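Local coordinates for hydroquinone dioxygenase large subunit (Pseudomonas sp., PDB 4ZXA), which forms with its small subunit a two-subunit, Fe2+-dependent hydroquinone 1,2-dioxygenase of the cupin type, which opens the aromatic ring of hydroquinone with molecular oxygen, at the interface of chains B and A. Numbering follows the deposited sequence. Chains: chain A, Hydroquinone dioxygenase large subunit; chain B, Hydroquinone dioxygenase small subunit.

The interface of chains B and A. Residues chain B 56-58; chain A 261, 263, 316, 318, 336.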
ATOM      1  N   GLY B  56     -28.249  19.396   3.495  1.00 27.51           N
ATOM      2  CA  GLY B  56     -26.911  19.918   3.304  1.00 20.75           C
ATOM      3  C   GLY B  56     -26.958  21.428   3.202  1.00 26.54           C
ATOM      4  O   GLY B  56     -27.819  21.979   2.506  1.00 26.13           O
ATOM      5  N   LEU B  57     -26.035  22.104   3.888  1.00 23.59           N
ATOM      6  CA  LEU B  57     -25.968  23.562   3.848  1.00 24.66           C
ATOM      7  C   LEU B  57     -24.528  24.083   3.745  1.00 23.91           C
ATOM      8  O   LEU B  57     -23.706  23.837   4.634  1.00 20.04           O
ATOM      9  CB  LEU B  57     -26.654  24.152   5.080  1.00 20.68           C
ATOM     10  CG  LEU B  57     -26.566  25.669   5.223  1.00 21.46           C
ATOM     11  CD1 LEU B  57     -27.161  26.369   4.012  1.00 22.08           C
ATOM     12  CD2 LEU B  57     -27.269  26.102   6.502  1.00 26.36           C
ATOM     13  N   ASN B  58     -24.225  24.804   2.666  1.00 21.44           N
ATOM     14  CA  ASN B  58     -22.870  25.332   2.470  1.00 21.39           C
ATOM     15  C   ASN B  58     -22.897  26.771   2.001  1.00 24.88           C
ATOM     16  O   ASN B  58     -23.249  27.054   0.849  1.00 23.79           O
ATOM     17  CB  ASN B  58     -22.065  24.467   1.486  1.00 25.84           C
ATOM     18  CG  ASN B  58     -20.568  24.772   1.526  1.00 28.03           C
ATOM     19  OD1 ASN B  58     -20.167  25.896   1.817  1.00 29.57           O
ATOM     20  ND2 ASN B  58     -19.740  23.768   1.250  1.00 20.96           N
TER
ATOM     21  N   VAL A 261     -15.227  22.663   4.288  1.00 22.19           N
ATOM     22  CA  VAL A 261     -16.145  21.571   4.560  1.00 21.45           C
ATOM     23  C   VAL A 261     -16.540  20.937   3.217  1.00 26.99           C
ATOM     24  O   VAL A 261     -16.771  21.652   2.236  1.00 25.05           O
ATOM     25  CB  VAL A 261     -17.409  22.083   5.291  1.00 19.89           C
ATOM     26  CG1 VAL A 261     -18.487  21.004   5.330  1.00 23.08           C
ATOM     27  CG2 VAL A 261     -17.076  22.548   6.702  1.00 19.16           C
ATOM     28  N   TRP A 263     -19.252  17.978   1.336  1.00 20.29           N
ATOM     29  CA  TRP A 263     -20.467  17.186   1.514  1.00 21.22           C
ATOM     30  C   TRP A 263     -20.498  15.963   0.595  1.00 23.74           C
ATOM     31  O   TRP A 263     -20.290  16.062  -0.616  1.00 22.37           O
ATOM     32  CB  TRP A 263     -21.716  18.041   1.313  1.00 19.24           C
ATOM     33  CG  TRP A 263     -21.898  19.084   2.379  1.00 22.20           C
ATOM     34  CD1 TRP A 263     -21.318  20.322   2.423  1.00 26.14           C
ATOM     35  CD2 TRP A 263     -22.723  18.988   3.552  1.00 22.05           C
ATOM     36  NE1 TRP A 263     -21.732  21.005   3.552  1.00 22.35           N
ATOM     37  CE2 TRP A 263     -22.590  20.205   4.260  1.00 22.87           C
ATOM     38  CE3 TRP A 263     -23.573  18.004   4.067  1.00 20.74           C
ATOM     39  CZ2 TRP A 263     -23.267  20.450   5.452  1.00 22.97           C
ATOM     40  CZ3 TRP A 263     -24.232  18.247   5.248  1.00 18.02           C
ATOM     41  CH2 TRP A 263     -24.084  19.460   5.926  1.00 22.07           C
ATOM     42  N   TRP A 316     -20.684  17.173  -3.399  1.00 15.99           N
ATOM     43  CA  TRP A 316     -21.324  18.461  -3.584  1.00 22.91           C
ATOM     44  C   TRP A 316     -20.326  19.588  -3.265  1.00 24.07           C
ATOM     45  O   TRP A 316     -19.938  19.795  -2.119  1.00 25.07           O
ATOM     46  CB  TRP A 316     -22.566  18.551  -2.712  1.00 19.23           C
ATOM     47  CG  TRP A 316     -23.258  19.876  -2.717  1.00 22.42           C
ATOM     48  CD1 TRP A 316     -23.463  20.712  -3.787  1.00 23.79           C
ATOM     49  CD2 TRP A 316     -23.848  20.522  -1.583  1.00 20.74           C
ATOM     50  NE1 TRP A 316     -24.154  21.839  -3.380  1.00 20.23           N
ATOM     51  CE2 TRP A 316     -24.396  21.744  -2.032  1.00 19.93           C
ATOM     52  CE3 TRP A 316     -23.954  20.192  -0.228  1.00 22.56           C
ATOM     53  CZ2 TRP A 316     -25.043  22.626  -1.174  1.00 18.12           C
ATOM     54  CZ3 TRP A 316     -24.599  21.075   0.626  1.00 23.03           C
ATOM     55  CH2 TRP A 316     -25.133  22.280   0.146  1.00 20.57           C
ATOM     56  N   ASN A 318     -18.594  23.610  -3.572  1.00 23.48           N
ATOM     57  CA  ASN A 318     -18.922  25.021  -3.492  1.00 22.08           C
ATOM     58  C   ASN A 318     -17.775  25.837  -4.080  1.00 24.28           C
ATOM     59  O   ASN A 318     -16.724  25.972  -3.469  1.00 25.58           O
ATOM     60  CB  ASN A 318     -19.170  25.419  -2.036  1.00 22.76           C
ATOM     61  CG  ASN A 318     -19.542  26.895  -1.888  1.00 27.55           C
ATOM     62  OD1 ASN A 318     -19.560  27.645  -2.865  1.00 29.55           O
ATOM     63  ND2 ASN A 318     -19.843  27.310  -0.663  1.00 25.00           N
ATOM     64  N   PRO A 336     -19.822  22.517   9.678  1.00 24.96           N
ATOM     65  CA  PRO A 336     -20.846  23.410   9.120  1.00 23.22           C
ATOM     66  C   PRO A 336     -22.006  23.776  10.053  1.00 23.18           C
ATOM     67  O   PRO A 336     -22.485  24.892   9.953  1.00 25.95           O
ATOM     68  CB  PRO A 336     -21.358  22.625   7.911  1.00 23.98           C
ATOM     69  CG  PRO A 336     -21.158  21.211   8.288  1.00 22.65           C
ATOM     70  CD  PRO A 336     -19.846  21.195   9.033  1.00 25.61           C
TER
HETATM   71  O   HOH W   1     -20.940  23.484   4.802  1.00 18.60           O
HETATM   72  O   HOH W   2     -16.715  23.987   0.540  1.00 20.00           O
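B:Gly56 lays its CA over the six-membered ring of A:Trp263, 3.8 Å from the ring centroid, in a CH-pi contact. Glycine suits this place because its bare CA can lie near two indoles at once: CZ3 of A:Trp316 also comes within 3.7 Å of that CA. The two tryptophans are turned differently toward the strand, for A:Trp263 offers a face to B:Gly56 CA and the backbone N of B:Leu57, whereas A:Trp316 points its rim at this same N. At the edge of A:Trp263, the indole nitrogen NE1 meets water 1 in the ring plane at 2.9 Å, and that water also binds the carbonyl O of B:Leu57. Replacing A:Trp263 with an alanine would probably leave the B:Gly56 CA without its aromatic floor and water 1 without its indole partner.

Along B:Asn58, CB lies 4.0 Å from CH2 of A:Trp316 and about as far from NE1 of A:Trp263. With CG anti to the backbone N (chi1 -166°), the amide is carried past the indoles toward A:Asn318. There CG lies 3.9 Å from A:Asn318 CB, and OD1 accepts a hydrogen bond from A:Asn318 ND2 (2.9 Å). OD1 lies in the amide plane of A:Asn318, but ND2 approaches from above the carbonyl plane of B:Asn58, with the two amides 83° apart. The other branch, ND2, reaches water 2, which continues to the carbonyl O of A:Val261. Asparagine fits because one short side chain supplies both an acceptor and an amide nitrogen.

This small patch joins strand 52-58 of the small subunit to strands 262-266 and 310-318 of the large one, probably helping to hold the two-subunit dioxygenase together beside the metal ligand A:Glu262, which lies between A:Val261 and A:Trp263 in the sequence.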